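Local coordinates for Alpha/beta hydrolase fold-3 domain-containing protein (Enterococcus faecalis, PDB 2QRU) that probably acts as a hydrolase of the alpha/beta-hydrolase fold, although its substrate and precise function are unknown, at residues Thr27-Met38 with Gly58-Ala69. Residues are numbered along the deposited sequence; the frame is centred on the assembly and turned at random.
Sequences TNYVVYLHGGGM and GYTVLALDYLLA. With PO4 (phosphate ion), chain B.
A chi1 of 67° in His34 and 58° in Tyr66 sets each CG between the backbone N and the carbonyl carbon, and the two rings meet as an offset stack, centroids 4.1 Å apart. They lie just past the parallel strands 28-33 and 59-64, neighbours in the central sheet of an alpha/beta-hydrolase fold, joined by a beta-alpha-beta crossover through helix 48-55. Leu62 bonds through both its backbone N and O: N donates to Val30 O (2.8 Å), and O accepts from Tyr32 N, as parallel strands do. On one face of the sheet Val30 CG2 packs on Tyr59 CB; on the other Leu62 CD1 reaches Tyr29 CD2 at 3.6 Å. Where the strands part, water 1 donates to both Tyr32 O and Leu64 O. The loop His34-Gly35-Gly36-Gly37 resembles the oxyanion-hole motif of related hydrolases; Gly36 N and Gly37 N both bond to phosphate O4, and His249 and Ala105 also hold this ion. His34 ND1 donates to Gly35 O, 2.6 Å away and almost in the imidazole plane, which helps to fix the ring's rotation. Tyr66, from 58-69, ties the loop down: its OH donates to His34 O at 2.7 Å, from above the carbonyl plane, and accepts from water 3.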
ATOM      1  N   THR A  27      10.540   9.067  19.245  1.00 42.76           N
ATOM      2  CA  THR A  27      10.615   8.540  17.900  1.00 40.54           C
ATOM      3  C   THR A  27       9.520   9.165  17.031  1.00 38.61           C
ATOM      4  O   THR A  27       8.566   9.757  17.542  1.00 39.09           O
ATOM      5  CB  THR A  27      10.567   6.972  17.897  1.00 41.34           C
ATOM      6  OG1 THR A  27      10.849   6.471  16.575  1.00 40.66           O
ATOM      7  CG2 THR A  27       9.205   6.447  18.404  1.00 40.58           C
ATOM      8  N   ASN A  28       9.712   9.080  15.723  1.00 35.56           N
ATOM      9  CA  ASN A  28       8.688   9.404  14.733  1.00 32.53           C
ATOM     10  C   ASN A  28       8.221   8.067  14.165  1.00 29.43           C
ATOM     11  O   ASN A  28       8.818   7.050  14.467  1.00 28.36           O
ATOM     12  CB  ASN A  28       9.293  10.283  13.635  1.00 33.56           C
ATOM     13  CG  ASN A  28       9.238  11.774  13.979  1.00 36.26           C
ATOM     14  OD1 ASN A  28       8.946  12.161  15.109  1.00 38.32           O
ATOM     15  ND2 ASN A  28       9.479  12.613  12.979  1.00 40.32           N
ATOM     16  N   TYR A  29       7.163   8.054  13.349  1.00 26.83           N
ATOM     17  CA  TYR A  29       6.618   6.794  12.876  1.00 25.46           C
ATOM     18  C   TYR A  29       6.372   6.797  11.377  1.00 25.17           C
ATOM     19  O   TYR A  29       6.112   7.848  10.793  1.00 24.88           O
ATOM     20  CB  TYR A  29       5.272   6.508  13.539  1.00 25.88           C
ATOM     21  CG  TYR A  29       5.388   6.340  15.033  1.00 25.61           C
ATOM     22  CD1 TYR A  29       5.369   7.450  15.872  1.00 26.38           C
ATOM     23  CD2 TYR A  29       5.559   5.069  15.596  1.00 26.80           C
ATOM     24  CE1 TYR A  29       5.503   7.308  17.256  1.00 24.82           C
ATOM     25  CE2 TYR A  29       5.695   4.917  16.983  1.00 26.59           C
ATOM     26  CZ  TYR A  29       5.651   6.042  17.797  1.00 26.95           C
ATOM     27  OH  TYR A  29       5.787   5.911  19.160  1.00 28.12           O
ATOM     28  N   VAL A  30       6.429   5.616  10.782  1.00 23.84           N
ATOM     29  CA  VAL A  30       5.897   5.415   9.421  1.00 24.61           C
ATOM     30  C   VAL A  30       4.991   4.222   9.427  1.00 24.05           C
ATOM     31  O   VAL A  30       5.386   3.142   9.916  1.00 24.04           O
ATOM     32  CB  VAL A  30       7.013   5.172   8.395  1.00 25.13           C
ATOM     33  CG1 VAL A  30       6.443   4.727   7.047  1.00 27.45           C
ATOM     34  CG2 VAL A  30       7.800   6.435   8.195  1.00 27.95           C
ATOM     35  N   VAL A  31       3.784   4.410   8.887  1.00 23.14           N
ATOM     36  CA  VAL A  31       2.835   3.294   8.804  1.00 24.17           C
ATOM     37  C   VAL A  31       2.989   2.688   7.414  1.00 24.98           C
ATOM     38  O   VAL A  31       2.874   3.405   6.409  1.00 25.76           O
ATOM     39  CB  VAL A  31       1.376   3.743   9.046  1.00 24.55           C
ATOM     40  CG1 VAL A  31       0.436   2.525   8.972  1.00 25.77           C
ATOM     41  CG2 VAL A  31       1.265   4.437  10.412  1.00 24.79           C
ATOM     42  N   TYR A  32       3.274   1.383   7.356  1.00 23.45           N
ATOM     43  CA  TYR A  32       3.504   0.697   6.098  1.00 24.20           C
ATOM     44  C   TYR A  32       2.289  -0.158   5.711  1.00 24.27           C
ATOM     45  O   TYR A  32       1.840  -0.994   6.521  1.00 24.27           O
ATOM     46  CB  TYR A  32       4.736  -0.192   6.199  1.00 24.76           C
ATOM     47  CG  TYR A  32       4.909  -1.104   5.015  1.00 24.28           C
ATOM     48  CD1 TYR A  32       5.344  -0.588   3.793  1.00 25.61           C
ATOM     49  CD2 TYR A  32       4.629  -2.478   5.110  1.00 24.86           C
ATOM     50  CE1 TYR A  32       5.516  -1.407   2.680  1.00 26.24           C
ATOM     51  CE2 TYR A  32       4.784  -3.327   4.001  1.00 25.91           C
ATOM     52  CZ  TYR A  32       5.222  -2.780   2.787  1.00 27.84           C
ATOM     53  OH  TYR A  32       5.380  -3.580   1.674  1.00 27.12           O
ATOM     54  N   LEU A  33       1.810   0.033   4.479  1.00 24.56           N
ATOM     55  CA  LEU A  33       0.668  -0.727   3.909  1.00 24.65           C
ATOM     56  C   LEU A  33       1.136  -1.637   2.781  1.00 24.13           C
ATOM     57  O   LEU A  33       1.607  -1.149   1.728  1.00 24.56           O
ATOM     58  CB  LEU A  33      -0.431   0.216   3.400  1.00 24.32           C
ATOM     59  CG  LEU A  33      -0.945   1.152   4.493  1.00 24.47           C
ATOM     60  CD1 LEU A  33      -1.952   2.123   3.928  1.00 25.95           C
ATOM     61  CD2 LEU A  33      -1.565   0.359   5.681  1.00 27.20           C
ATOM     62  N   HIS A  34       0.952  -2.942   2.976  1.00 24.34           N
ATOM     63  CA  HIS A  34       1.551  -3.965   2.108  1.00 24.89           C
ATOM     64  C   HIS A  34       0.861  -4.091   0.721  1.00 24.80           C
ATOM     65  O   HIS A  34      -0.169  -3.454   0.456  1.00 25.53           O
ATOM     66  CB  HIS A  34       1.551  -5.324   2.834  1.00 24.09           C
ATOM     67  CG  HIS A  34       0.177  -5.906   3.065  1.00 25.21           C
ATOM     68  ND1 HIS A  34      -0.580  -6.461   2.054  1.00 23.39           N
ATOM     69  CD2 HIS A  34      -0.559  -6.032   4.195  1.00 27.20           C
ATOM     70  CE1 HIS A  34      -1.713  -6.942   2.556  1.00 24.63           C
ATOM     71  NE2 HIS A  34      -1.733  -6.681   3.853  1.00 26.29           N
ATOM     72  N   GLY A  35       1.445  -4.908  -0.161  1.00 25.03           N
ATOM     73  CA  GLY A  35       0.899  -5.133  -1.498  1.00 24.86           C
ATOM     74  C   GLY A  35      -0.040  -6.339  -1.558  1.00 26.27           C
ATOM     75  O   GLY A  35      -0.325  -6.962  -0.522  1.00 27.32           O
ATOM     76  N   GLY A  36      -0.487  -6.678  -2.772  1.00 25.27           N
ATOM     77  CA  GLY A  36      -1.305  -7.868  -2.992  1.00 24.14           C
ATOM     78  C   GLY A  36      -2.681  -7.597  -3.586  1.00 24.36           C
ATOM     79  O   GLY A  36      -3.583  -8.439  -3.456  1.00 24.98           O
ATOM     80  N   GLY A  37      -2.853  -6.444  -4.233  1.00 24.14           N
ATOM     81  CA  GLY A  37      -4.108  -6.181  -4.965  1.00 23.87           C
ATOM     82  C   GLY A  37      -5.387  -6.064  -4.140  1.00 24.20           C
ATOM     83  O   GLY A  37      -6.481  -6.119  -4.704  1.00 24.59           O
HETATM   84  N   MSE A  38      -5.247  -5.891  -2.824  1.00 24.31           N
HETATM   85  CA  MSE A  38      -6.372  -5.924  -1.864  1.00 25.81           C
HETATM   86  C   MSE A  38      -7.098  -7.251  -1.842  1.00 25.48           C
HETATM   87  O   MSE A  38      -8.231  -7.325  -1.365  1.00 26.71           O
HETATM   88  CB  MSE A  38      -7.357  -4.757  -2.088  1.00 24.85           C
HETATM   89  CG  MSE A  38      -6.675  -3.422  -1.776  1.00 25.93           C
HETATM   90 SE   MSE A  38      -7.795  -1.889  -2.355  0.80 30.74          SE
HETATM   91  CE  MSE A  38      -7.538  -2.077  -4.297  1.00 30.93           C
ATOM     92  N   GLY A  58      15.259   7.182  11.855  1.00 25.25           N
ATOM     93  CA  GLY A  58      14.536   7.618  13.053  1.00 26.51           C
ATOM     94  C   GLY A  58      13.039   7.409  13.016  1.00 26.03           C
ATOM     95  O   GLY A  58      12.322   7.995  13.823  1.00 26.57           O
ATOM     96  N   TYR A  59      12.562   6.554  12.110  1.00 25.09           N
ATOM     97  CA  TYR A  59      11.138   6.219  12.043  1.00 25.15           C
ATOM     98  C   TYR A  59      10.892   4.783  12.503  1.00 25.25           C
ATOM     99  O   TYR A  59      11.374   3.840  11.894  1.00 25.70           O
ATOM    100  CB  TYR A  59      10.617   6.390  10.596  1.00 25.20           C
ATOM    101  CG  TYR A  59      10.747   7.806  10.114  1.00 25.23           C
ATOM    102  CD1 TYR A  59       9.784   8.764  10.447  1.00 26.33           C
ATOM    103  CD2 TYR A  59      11.866   8.213   9.388  1.00 28.00           C
ATOM    104  CE1 TYR A  59       9.917  10.101  10.054  1.00 26.80           C
ATOM    105  CE2 TYR A  59      12.005   9.548   8.971  1.00 27.01           C
ATOM    106  CZ  TYR A  59      11.023  10.481   9.297  1.00 28.11           C
ATOM    107  OH  TYR A  59      11.183  11.785   8.892  1.00 28.33           O
ATOM    108  N   THR A  60      10.130   4.644  13.575  1.00 24.02           N
ATOM    109  CA  THR A  60       9.582   3.359  13.981  1.00 23.76           C
ATOM    110  C   THR A  60       8.560   2.933  12.918  1.00 23.18           C
ATOM    111  O   THR A  60       7.649   3.690  12.581  1.00 24.07           O
ATOM    112  CB  THR A  60       8.910   3.470  15.370  1.00 24.21           C
ATOM    113  OG1 THR A  60       9.923   3.652  16.377  1.00 26.54           O
ATOM    114  CG2 THR A  60       8.087   2.215  15.697  1.00 25.18           C
ATOM    115  N   VAL A  61       8.714   1.713  12.395  1.00 23.27           N
ATOM    116  CA  VAL A  61       7.822   1.238  11.336  1.00 22.99           C
ATOM    117  C   VAL A  61       6.652   0.473  11.945  1.00 23.92           C
ATOM    118  O   VAL A  61       6.842  -0.408  12.790  1.00 23.18           O
ATOM    119  CB  VAL A  61       8.577   0.355  10.314  1.00 24.25           C
ATOM    120  CG1 VAL A  61       7.609  -0.183   9.268  1.00 24.09           C
ATOM    121  CG2 VAL A  61       9.689   1.164   9.619  1.00 25.73           C
ATOM    122  N   LEU A  62       5.454   0.834  11.499  1.00 24.23           N
ATOM    123  CA  LEU A  62       4.220   0.164  11.937  1.00 24.53           C
ATOM    124  C   LEU A  62       3.619  -0.493  10.695  1.00 24.77           C
ATOM    125  O   LEU A  62       2.999   0.184   9.884  1.00 25.02           O
ATOM    126  CB  LEU A  62       3.250   1.191  12.548  1.00 23.72           C
ATOM    127  CG  LEU A  62       3.861   2.042  13.672  1.00 24.04           C
ATOM    128  CD1 LEU A  62       2.936   3.154  14.097  1.00 24.80           C
ATOM    129  CD2 LEU A  62       4.264   1.170  14.873  1.00 24.42           C
ATOM    130  N   ALA A  63       3.850  -1.796  10.531  1.00 24.55           N
ATOM    131  CA  ALA A  63       3.385  -2.516   9.349  1.00 24.62           C
ATOM    132  C   ALA A  63       1.993  -3.057   9.661  1.00 25.38           C
ATOM    133  O   ALA A  63       1.843  -3.868  10.573  1.00 24.98           O
ATOM    134  CB  ALA A  63       4.355  -3.652   9.000  1.00 23.57           C
ATOM    135  N   LEU A  64       0.984  -2.599   8.926  1.00 24.80           N
ATOM    136  CA  LEU A  64      -0.401  -2.711   9.407  1.00 24.54           C
ATOM    137  C   LEU A  64      -1.278  -3.673   8.586  1.00 24.82           C
ATOM    138  O   LEU A  64      -1.195  -3.705   7.350  1.00 24.59           O
ATOM    139  CB  LEU A  64      -1.032  -1.285   9.417  1.00 24.54           C
ATOM    140  CG  LEU A  64      -2.377  -1.049  10.094  1.00 24.61           C
ATOM    141  CD1 LEU A  64      -2.322  -1.450  11.589  1.00 23.75           C
ATOM    142  CD2 LEU A  64      -2.871   0.418   9.933  1.00 26.38           C
ATOM    143  N   ASP A  65      -2.136  -4.435   9.276  1.00 23.47           N
ATOM    144  CA  ASP A  65      -3.117  -5.270   8.571  1.00 24.23           C
ATOM    145  C   ASP A  65      -4.207  -4.417   7.940  1.00 24.17           C
ATOM    146  O   ASP A  65      -4.618  -3.402   8.510  1.00 24.89           O
ATOM    147  CB  ASP A  65      -3.861  -6.186   9.558  1.00 23.89           C
ATOM    148  CG  ASP A  65      -3.033  -7.354  10.087  1.00 25.17           C
ATOM    149  OD1 ASP A  65      -1.944  -7.681   9.582  1.00 25.04           O
ATOM    150  OD2 ASP A  65      -3.522  -7.970  11.053  1.00 25.80           O
ATOM    151  N   TYR A  66      -4.746  -4.890   6.815  1.00 22.97           N
ATOM    152  CA  TYR A  66      -6.025  -4.394   6.336  1.00 23.60           C
ATOM    153  C   TYR A  66      -6.881  -5.540   5.770  1.00 23.85           C
ATOM    154  O   TYR A  66      -6.359  -6.613   5.414  1.00 24.63           O
ATOM    155  CB  TYR A  66      -5.791  -3.246   5.351  1.00 23.46           C
ATOM    156  CG  TYR A  66      -4.939  -3.589   4.134  1.00 24.04           C
ATOM    157  CD1 TYR A  66      -5.499  -4.285   3.036  1.00 24.75           C
ATOM    158  CD2 TYR A  66      -3.572  -3.207   4.066  1.00 25.07           C
ATOM    159  CE1 TYR A  66      -4.748  -4.581   1.906  1.00 25.12           C
ATOM    160  CE2 TYR A  66      -2.819  -3.484   2.918  1.00 25.37           C
ATOM    161  CZ  TYR A  66      -3.401  -4.154   1.843  1.00 24.34           C
ATOM    162  OH  TYR A  66      -2.661  -4.404   0.703  1.00 25.07           O
ATOM    163  N   LEU A  67      -8.190  -5.336   5.740  1.00 24.40           N
ATOM    164  CA  LEU A  67      -9.097  -6.383   5.265  1.00 24.51           C
ATOM    165  C   LEU A  67      -8.908  -6.651   3.765  1.00 25.18           C
ATOM    166  O   LEU A  67      -8.520  -5.733   2.997  1.00 24.72           O
ATOM    167  CB  LEU A  67     -10.555  -6.000   5.585  1.00 25.46           C
ATOM    168  CG  LEU A  67     -10.870  -6.013   7.085  1.00 26.26           C
ATOM    169  CD1 LEU A  67     -12.259  -5.441   7.295  1.00 26.27           C
ATOM    170  CD2 LEU A  67     -10.775  -7.440   7.703  1.00 25.90           C
ATOM    171  N   LEU A  68      -9.212  -7.887   3.349  1.00 25.25           N
ATOM    172  CA  LEU A  68      -8.981  -8.305   1.972  1.00 25.10           C
ATOM    173  C   LEU A  68     -10.276  -8.701   1.292  1.00 25.33           C
ATOM    174  O   LEU A  68     -11.171  -9.280   1.919  1.00 24.89           O
ATOM    175  CB  LEU A  68      -7.989  -9.468   1.885  1.00 24.97           C
ATOM    176  CG  LEU A  68      -6.610  -9.233   2.518  1.00 25.22           C
ATOM    177  CD1 LEU A  68      -5.809 -10.516   2.482  1.00 25.43           C
ATOM    178  CD2 LEU A  68      -5.871  -8.080   1.806  1.00 24.90           C
ATOM    179  N   ALA A  69     -10.340  -8.350   0.010  1.00 24.88           N
ATOM    180  CA  ALA A  69     -11.430  -8.721  -0.891  1.00 25.12           C
ATOM    181  C   ALA A  69     -11.200 -10.139  -1.431  1.00 24.75           C
ATOM    182  O   ALA A  69     -10.063 -10.649  -1.388  1.00 24.43           O
ATOM    183  CB  ALA A  69     -11.530  -7.684  -2.036  1.00 24.32           C
TER
HETATM  184  P   PO4 B 273      -0.029  -5.733  -6.022  1.00 46.60           P
HETATM  185  O1  PO4 B 273      -0.312  -5.017  -7.335  1.00 45.47           O
HETATM  186  O2  PO4 B 273      -0.487  -7.179  -6.171  1.00 45.19           O
HETATM  187  O3  PO4 B 273       1.475  -5.806  -5.749  1.00 47.43           O
HETATM  188  O4  PO4 B 273      -0.740  -4.982  -4.909  1.00 42.29           O
HETATM  189  O   HOH W   1       0.977  -3.609   5.739  1.00 19.79           O
HETATM  190  O   HOH W   2      -3.816  -7.351   5.366  1.00 24.71           O
HETATM  191  O   HOH W   3      -3.465  -6.633  -0.735  1.00 21.53           O